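Local coordinates for protein trichomaglin (Trichosanthes lepiniana, PDB 1SGL) that is a plant S-like ribonuclease of the T2 family, which probably cleaves the phosphodiester bonds of RNA, at residues Asp6-Ala11 with Thr107-Val112; Gly61-Asp66 with Lys94-Gly99. All blocks are in the same frame, centred on the assembly; numbering follows the deposited sequence.

Contact 1: Asp6-Ala11 with Thr107-Val112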
ATOM      1  N   ASP A   6       9.515  -3.389  16.160  1.00 29.51           N
ATOM      2  CA  ASP A   6      10.208  -2.109  16.182  1.00 28.32           C
ATOM      3  C   ASP A   6       9.686  -1.187  15.100  1.00 26.90           C
ATOM      4  O   ASP A   6       9.642   0.028  15.278  1.00 26.36           O
ATOM      5  CB  ASP A   6      11.719  -2.269  15.935  1.00 30.04           C
ATOM      6  CG  ASP A   6      12.450  -2.970  17.071  1.00 31.12           C
ATOM      7  OD1 ASP A   6      12.176  -2.684  18.257  1.00 30.21           O
ATOM      8  OD2 ASP A   6      13.327  -3.799  16.765  1.00 32.89           O
ATOM      9  N   TYR A   7       9.288  -1.767  13.974  1.00 26.64           N
ATOM     10  CA  TYR A   7       8.853  -0.953  12.854  1.00 26.01           C
ATOM     11  C   TYR A   7       7.491  -1.245  12.244  1.00 25.10           C
ATOM     12  O   TYR A   7       6.910  -2.305  12.449  1.00 25.16           O
ATOM     13  CB  TYR A   7       9.904  -1.045  11.746  1.00 25.17           C
ATOM     14  CG  TYR A   7      11.331  -0.904  12.237  1.00 25.25           C
ATOM     15  CD1 TYR A   7      12.121  -2.032  12.489  1.00 25.80           C
ATOM     16  CD2 TYR A   7      11.891   0.354  12.450  1.00 23.91           C
ATOM     17  CE1 TYR A   7      13.437  -1.902  12.942  1.00 24.16           C
ATOM     18  CE2 TYR A   7      13.196   0.493  12.901  1.00 24.78           C
ATOM     19  CZ  TYR A   7      13.962  -0.638  13.145  1.00 25.11           C
ATOM     20  OH  TYR A   7      15.243  -0.491  13.608  1.00 24.66           O
ATOM     21  N   PHE A   8       7.006  -0.267  11.486  1.00 24.51           N
ATOM     22  CA  PHE A   8       5.751  -0.363  10.763  1.00 22.90           C
ATOM     23  C   PHE A   8       6.095  -0.445   9.276  1.00 22.89           C
ATOM     24  O   PHE A   8       7.107   0.102   8.821  1.00 21.85           O
ATOM     25  CB  PHE A   8       4.888   0.883  10.981  1.00 24.82           C
ATOM     26  CG  PHE A   8       4.170   0.915  12.296  1.00 24.91           C
ATOM     27  CD1 PHE A   8       4.543   1.820  13.284  1.00 27.18           C
ATOM     28  CD2 PHE A   8       3.102   0.056  12.538  1.00 26.36           C
ATOM     29  CE1 PHE A   8       3.855   1.870  14.506  1.00 28.94           C
ATOM     30  CE2 PHE A   8       2.409   0.094  13.746  1.00 26.91           C
ATOM     31  CZ  PHE A   8       2.785   1.002  14.731  1.00 28.42           C
ATOM     32  N   ILE A   9       5.261  -1.144   8.523  1.00 22.09           N
ATOM     33  CA  ILE A   9       5.448  -1.242   7.096  1.00 21.66           C
ATOM     34  C   ILE A   9       4.199  -0.687   6.426  1.00 21.57           C
ATOM     35  O   ILE A   9       3.072  -1.071   6.776  1.00 22.51           O
ATOM     36  CB  ILE A   9       5.620  -2.698   6.624  1.00 24.72           C
ATOM     37  CG1 ILE A   9       6.833  -3.336   7.304  1.00 26.19           C
ATOM     38  CG2 ILE A   9       5.793  -2.729   5.098  1.00 24.61           C
ATOM     39  CD1 ILE A   9       7.030  -4.787   6.943  1.00 29.26           C
ATOM     40  N   LEU A  10       4.402   0.231   5.486  1.00 20.01           N
ATOM     41  CA  LEU A  10       3.314   0.817   4.711  1.00 19.14           C
ATOM     42  C   LEU A  10       3.442   0.191   3.331  1.00 18.20           C
ATOM     43  O   LEU A  10       4.384   0.482   2.597  1.00 18.01           O
ATOM     44  CB  LEU A  10       3.456   2.338   4.597  1.00 19.32           C
ATOM     45  CG  LEU A  10       2.459   3.043   3.659  1.00 21.40           C
ATOM     46  CD1 LEU A  10       1.029   2.805   4.117  1.00 21.29           C
ATOM     47  CD2 LEU A  10       2.762   4.539   3.625  1.00 21.68           C
ATOM     48  N   ALA A  11       2.501  -0.679   2.992  1.00 18.15           N
ATOM     49  CA  ALA A  11       2.507  -1.367   1.712  1.00 18.53           C
ATOM     50  C   ALA A  11       1.685  -0.630   0.663  1.00 19.46           C
ATOM     51  O   ALA A  11       0.515  -0.307   0.890  1.00 19.17           O
ATOM     52  CB  ALA A  11       1.975  -2.780   1.893  1.00 17.60           C
ATOM     53  N   THR A 107      -5.341  -3.614  14.725  1.00 32.10           N
ATOM     54  CA  THR A 107      -5.613  -3.988  16.109  1.00 33.19           C
ATOM     55  C   THR A 107      -4.325  -4.411  16.814  1.00 34.94           C
ATOM     56  O   THR A 107      -4.168  -4.204  18.016  1.00 35.18           O
ATOM     57  CB  THR A 107      -6.639  -5.140  16.177  1.00 31.09           C
ATOM     58  OG1 THR A 107      -6.163  -6.250  15.411  1.00 30.18           O
ATOM     59  CG2 THR A 107      -7.979  -4.692  15.609  1.00 31.14           C
ATOM     60  N   CYS A 108      -3.401  -4.985  16.050  1.00 36.53           N
ATOM     61  CA  CYS A 108      -2.122  -5.434  16.583  1.00 38.99           C
ATOM     62  C   CYS A 108      -1.106  -4.295  16.713  1.00 40.26           C
ATOM     63  O   CYS A 108       0.040  -4.522  17.114  1.00 39.84           O
ATOM     64  CB  CYS A 108      -1.542  -6.531  15.686  1.00 40.46           C
ATOM     65  SG  CYS A 108      -2.565  -8.038  15.562  1.00 41.90           S
ATOM     66  N   ALA A 109      -1.524  -3.078  16.373  1.00 40.51           N
ATOM     67  CA  ALA A 109      -0.640  -1.917  16.447  1.00 42.01           C
ATOM     68  C   ALA A 109      -0.833  -1.132  17.739  1.00 43.06           C
ATOM     69  O   ALA A 109      -0.120  -0.159  18.000  1.00 43.84           O
ATOM     70  CB  ALA A 109      -0.868  -1.003  15.242  1.00 40.66           C
ATOM     71  N   SER A 110      -1.806  -1.545  18.543  1.00 43.88           N
ATOM     72  CA  SER A 110      -2.055  -0.877  19.814  1.00 44.85           C
ATOM     73  C   SER A 110      -0.864  -1.177  20.716  1.00 45.08           C
ATOM     74  O   SER A 110      -0.283  -2.261  20.636  1.00 45.49           O
ATOM     75  CB  SER A 110      -3.336  -1.413  20.454  1.00 45.53           C
ATOM     76  OG  SER A 110      -3.550  -0.813  21.719  1.00 47.76           O
ATOM     77  N   PRO A 111      -0.494  -0.237  21.603  1.00 44.80           N
ATOM     78  CA  PRO A 111      -1.077   1.085  21.856  1.00 44.40           C
ATOM     79  C   PRO A 111      -0.466   2.241  21.056  1.00 42.90           C
ATOM     80  O   PRO A 111      -0.774   3.402  21.316  1.00 43.25           O
ATOM     81  CB  PRO A 111      -0.842   1.261  23.343  1.00 44.92           C
ATOM     82  CG  PRO A 111       0.552   0.715  23.471  1.00 45.00           C
ATOM     83  CD  PRO A 111       0.480  -0.574  22.658  1.00 44.93           C
ATOM     84  N   VAL A 112       0.410   1.941  20.103  1.00 42.50           N
ATOM     85  CA  VAL A 112       1.012   3.005  19.305  1.00 40.78           C
ATOM     86  C   VAL A 112      -0.108   3.646  18.492  1.00 39.52           C
ATOM     87  O   VAL A 112      -0.148   4.859  18.314  1.00 38.83           O
ATOM     88  CB  VAL A 112       2.096   2.459  18.347  1.00 41.66           C
ATOM     89  CG1 VAL A 112       2.816   3.614  17.682  1.00 41.08           C
ATOM     90  CG2 VAL A 112       3.079   1.581  19.113  1.00 40.08           C
TER

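Contact 2: Gly61-Asp66 with Lys94-Gly99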
ATOM      1  N   GLY A  61     -12.233  -7.099  17.671  1.00 54.79           N
ATOM      2  CA  GLY A  61     -13.142  -5.965  17.684  1.00 54.08           C
ATOM      3  C   GLY A  61     -13.761  -5.720  16.320  1.00 53.32           C
ATOM      4  O   GLY A  61     -13.049  -5.562  15.323  1.00 53.91           O
ATOM      5  N   SER A  62     -15.091  -5.679  16.283  1.00 51.70           N
ATOM      6  CA  SER A  62     -15.838  -5.475  15.045  1.00 49.68           C
ATOM      7  C   SER A  62     -15.606  -4.123  14.376  1.00 47.74           C
ATOM      8  O   SER A  62     -15.798  -3.071  14.986  1.00 47.91           O
ATOM      9  CB  SER A  62     -17.332  -5.655  15.313  1.00 50.28           C
ATOM     10  OG  SER A  62     -17.592  -6.941  15.845  1.00 51.64           O
ATOM     11  N   PHE A  63     -15.196  -4.165  13.110  1.00 45.32           N
ATOM     12  CA  PHE A  63     -14.947  -2.955  12.338  1.00 42.15           C
ATOM     13  C   PHE A  63     -16.230  -2.134  12.184  1.00 40.88           C
ATOM     14  O   PHE A  63     -17.252  -2.634  11.715  1.00 40.16           O
ATOM     15  CB  PHE A  63     -14.413  -3.314  10.955  1.00 41.24           C
ATOM     16  CG  PHE A  63     -14.318  -2.143  10.026  1.00 40.43           C
ATOM     17  CD1 PHE A  63     -13.441  -1.098  10.289  1.00 40.68           C
ATOM     18  CD2 PHE A  63     -15.123  -2.072   8.896  1.00 39.63           C
ATOM     19  CE1 PHE A  63     -13.368  -0.000   9.435  1.00 39.91           C
ATOM     20  CE2 PHE A  63     -15.057  -0.980   8.041  1.00 38.70           C
ATOM     21  CZ  PHE A  63     -14.181   0.054   8.310  1.00 38.85           C
ATOM     22  N   ASP A  64     -16.165  -0.871  12.578  1.00 38.12           N
ATOM     23  CA  ASP A  64     -17.319   0.012  12.496  1.00 35.40           C
ATOM     24  C   ASP A  64     -17.120   1.056  11.397  1.00 33.34           C
ATOM     25  O   ASP A  64     -16.366   2.009  11.572  1.00 33.23           O
ATOM     26  CB  ASP A  64     -17.515   0.708  13.842  1.00 35.64           C
ATOM     27  CG  ASP A  64     -18.779   1.529  13.895  1.00 35.58           C
ATOM     28  OD1 ASP A  64     -19.404   1.741  12.834  1.00 35.06           O
ATOM     29  OD2 ASP A  64     -19.141   1.972  15.002  1.00 36.05           O
ATOM     30  N   PRO A  65     -17.801   0.891  10.252  1.00 31.57           N
ATOM     31  CA  PRO A  65     -17.693   1.824   9.125  1.00 30.81           C
ATOM     32  C   PRO A  65     -17.971   3.291   9.474  1.00 31.91           C
ATOM     33  O   PRO A  65     -17.468   4.194   8.799  1.00 30.92           O
ATOM     34  CB  PRO A  65     -18.712   1.278   8.128  1.00 31.14           C
ATOM     35  CG  PRO A  65     -18.730  -0.178   8.414  1.00 29.79           C
ATOM     36  CD  PRO A  65     -18.716  -0.216   9.923  1.00 31.52           C
ATOM     37  N   ASP A  66     -18.767   3.533  10.515  1.00 31.69           N
ATOM     38  CA  ASP A  66     -19.094   4.904  10.908  1.00 32.62           C
ATOM     39  C   ASP A  66     -17.870   5.746  11.239  1.00 33.41           C
ATOM     40  O   ASP A  66     -17.853   6.944  10.977  1.00 34.83           O
ATOM     41  CB  ASP A  66     -20.030   4.938  12.125  1.00 32.58           C
ATOM     42  CG  ASP A  66     -21.382   4.283  11.864  1.00 32.49           C
ATOM     43  OD1 ASP A  66     -21.789   4.135  10.693  1.00 31.01           O
ATOM     44  OD2 ASP A  66     -22.053   3.929  12.854  1.00 32.70           O
ATOM     45  N   LYS A  94     -16.407 -11.711   6.271  1.00 51.72           N
ATOM     46  CA  LYS A  94     -16.100 -11.074   5.001  1.00 50.13           C
ATOM     47  C   LYS A  94     -16.033  -9.586   5.316  1.00 48.52           C
ATOM     48  O   LYS A  94     -16.803  -9.092   6.135  1.00 48.37           O
ATOM     49  CB  LYS A  94     -17.212 -11.335   3.991  1.00 51.24           C
ATOM     50  CG  LYS A  94     -17.461 -12.802   3.710  1.00 52.88           C
ATOM     51  CD  LYS A  94     -16.244 -13.449   3.075  1.00 54.73           C
ATOM     52  CE  LYS A  94     -16.510 -14.906   2.753  1.00 55.39           C
ATOM     53  NZ  LYS A  94     -15.330 -15.531   2.102  1.00 57.34           N
ATOM     54  N   GLU A  95     -15.117  -8.871   4.674  1.00 46.26           N
ATOM     55  CA  GLU A  95     -14.971  -7.446   4.929  1.00 43.94           C
ATOM     56  C   GLU A  95     -14.412  -6.718   3.722  1.00 41.52           C
ATOM     57  O   GLU A  95     -13.840  -7.336   2.826  1.00 40.60           O
ATOM     58  CB  GLU A  95     -14.023  -7.226   6.107  1.00 45.52           C
ATOM     59  CG  GLU A  95     -14.580  -7.618   7.452  1.00 48.57           C
ATOM     60  CD  GLU A  95     -15.091  -6.424   8.218  1.00 51.23           C
ATOM     61  OE1 GLU A  95     -15.819  -5.606   7.610  1.00 53.30           O
ATOM     62  OE2 GLU A  95     -14.770  -6.303   9.423  1.00 51.52           O
ATOM     63  N   ILE A  96     -14.592  -5.404   3.696  1.00 39.40           N
ATOM     64  CA  ILE A  96     -14.031  -4.600   2.620  1.00 38.01           C
ATOM     65  C   ILE A  96     -12.580  -4.389   3.039  1.00 35.49           C
ATOM     66  O   ILE A  96     -12.266  -4.422   4.231  1.00 35.18           O
ATOM     67  CB  ILE A  96     -14.714  -3.223   2.505  1.00 38.97           C
ATOM     68  CG1 ILE A  96     -14.837  -2.594   3.893  1.00 39.80           C
ATOM     69  CG2 ILE A  96     -16.066  -3.367   1.836  1.00 41.89           C
ATOM     70  CD1 ILE A  96     -15.424  -1.208   3.887  1.00 40.88           C
ATOM     71  N   LEU A  97     -11.709  -4.169   2.063  1.00 32.99           N
ATOM     72  CA  LEU A  97     -10.288  -3.966   2.304  1.00 30.27           C
ATOM     73  C   LEU A  97      -9.965  -3.158   3.560  1.00 29.37           C
ATOM     74  O   LEU A  97      -9.221  -3.627   4.418  1.00 29.54           O
ATOM     75  CB  LEU A  97      -9.645  -3.300   1.087  1.00 30.24           C
ATOM     76  CG  LEU A  97      -8.133  -3.073   1.152  1.00 29.63           C
ATOM     77  CD1 LEU A  97      -7.402  -4.419   1.213  1.00 29.93           C
ATOM     78  CD2 LEU A  97      -7.691  -2.276  -0.065  1.00 29.57           C
ATOM     79  N   TRP A  98     -10.522  -1.957   3.676  1.00 27.49           N
ATOM     80  CA  TRP A  98     -10.251  -1.112   4.836  1.00 26.90           C
ATOM     81  C   TRP A  98     -10.534  -1.835   6.147  1.00 27.25           C
ATOM     82  O   TRP A  98      -9.776  -1.709   7.114  1.00 26.49           O
ATOM     83  CB  TRP A  98     -11.085   0.171   4.783  1.00 26.87           C
ATOM     84  CG  TRP A  98     -11.093   0.841   3.444  1.00 26.27           C
ATOM     85  CD1 TRP A  98     -10.074   0.873   2.529  1.00 27.22           C
ATOM     86  CD2 TRP A  98     -12.176   1.572   2.860  1.00 25.66           C
ATOM     87  NE1 TRP A  98     -10.460   1.571   1.413  1.00 25.37           N
ATOM     88  CE2 TRP A  98     -11.746   2.013   1.588  1.00 25.17           C
ATOM     89  CE3 TRP A  98     -13.470   1.900   3.288  1.00 25.05           C
ATOM     90  CZ2 TRP A  98     -12.565   2.762   0.737  1.00 25.09           C
ATOM     91  CZ3 TRP A  98     -14.285   2.649   2.440  1.00 23.83           C
ATOM     92  CH2 TRP A  98     -13.829   3.069   1.181  1.00 24.92           C
ATOM     93  N   GLY A  99     -11.631  -2.588   6.170  1.00 27.68           N
ATOM     94  CA  GLY A  99     -12.007  -3.317   7.365  1.00 27.22           C
ATOM     95  C   GLY A  99     -11.035  -4.437   7.671  1.00 27.45           C
ATOM     96  O   GLY A  99     -10.580  -4.576   8.809  1.00 27.34           O
TER

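Contact 1: Asp6-Ala11 with Thr107-Val112
A109 and V112 are linked by a turn before either meets F8: V112 N donates a weak bond of 3.0 Å to A109 O. The chain folds back between them through S110 and the cis peptide bond before P111, and both side chains end up pointing at the same aromatic edge. Only carbon atoms meet there. The F8 ring arrives edge-on from the strand, and its CE2 lies 3.8 Å from A109 CB, so the alanine methyl sits close to the ring plane and not over a face. On the far side of the ring tip, F8 CE1 is 3.8 Å from V112 CG1, while V112 CB lies in the plane of the F8 ring, 4.0 Å from F8 CZ. With CG anti to its own carbonyl carbon (chi1 -78°), F8 swings its ring out from the strand toward the loop and meets V112 from the opposite direction. V112 turns CG1 anti to its backbone N (chi1 -172°), which brings that methyl to the rim of the ring. F187 meets the F8 ring nearly parallel, F5 edge-to-face. The loop is tied down by the disulfide of C108 with C58 and by T107 OG1, hydrogen-bonded to C58 N and E103 O. The contact thus joins the turn just after helix 97-106, where T107 and C108 finish the His-Gly-Thr-Cys signature of the family, to strand 7-14, which runs antiparallel between strands 40-47 and 176-184 in the central sheet of the ribonuclease T2 fold.

Contact 2: Gly61-Asp66 with Lys94-Gly99
F63 lays one ring face on the backbone of G99, a CH-pi contact with G99 CA 3.7 Å from the F63 ring centroid and 11° off the ring normal. CG anti to the backbone N (chi1 172°) aims the ring at the first turn of helix 97-106, and P65 N lies over the rim of the opposite face. Apolar packing adds I96, the N-cap residue, whose CD1 approaches F63 CE2 to 4.2 Å, the two side chains crossing at about a right angle. An alanine in place of F63 would probably strip G99 CA of its aromatic cover and leave a gap beside I96 CD1. Polar bonds stay within each segment: D64 OD1 accepts from D66 N at 3.0 Å, from above the carboxylate plane, in an Asx turn, and G99 N reaches I96 O weakly. Beyond them, F63 N is held by E103 OE2 and D64 N by E116. As for charge, E95 bends at chi2 and lays OE2 3.4 Å from F63 CB, its carboxylate 61° from the ring plane. With E103 OE1 close to E95 OE2, the nearness of a second carboxylate would probably make E95 somewhat easier to protonate.

In the fold
From the N terminus, segment 6-11, on strand 7-14, meets 107-112 only after 95 intervening residues, so contact 1 closes the long loop. Contact 2 is nested inside it: 61-66, in the loop after strand 40-47, meets 94-99 after a shorter excursion through helix 72-78 and strand 87-88. Helix 97-106 relates the two, since contact 2 holds its start and contact 1 lies just past its end. The centres are 18 Å apart and the nearest atoms about 5 Å, without touching. Together the contacts tie the helix to the central sheet at one end and to the 61-66 loop at the other.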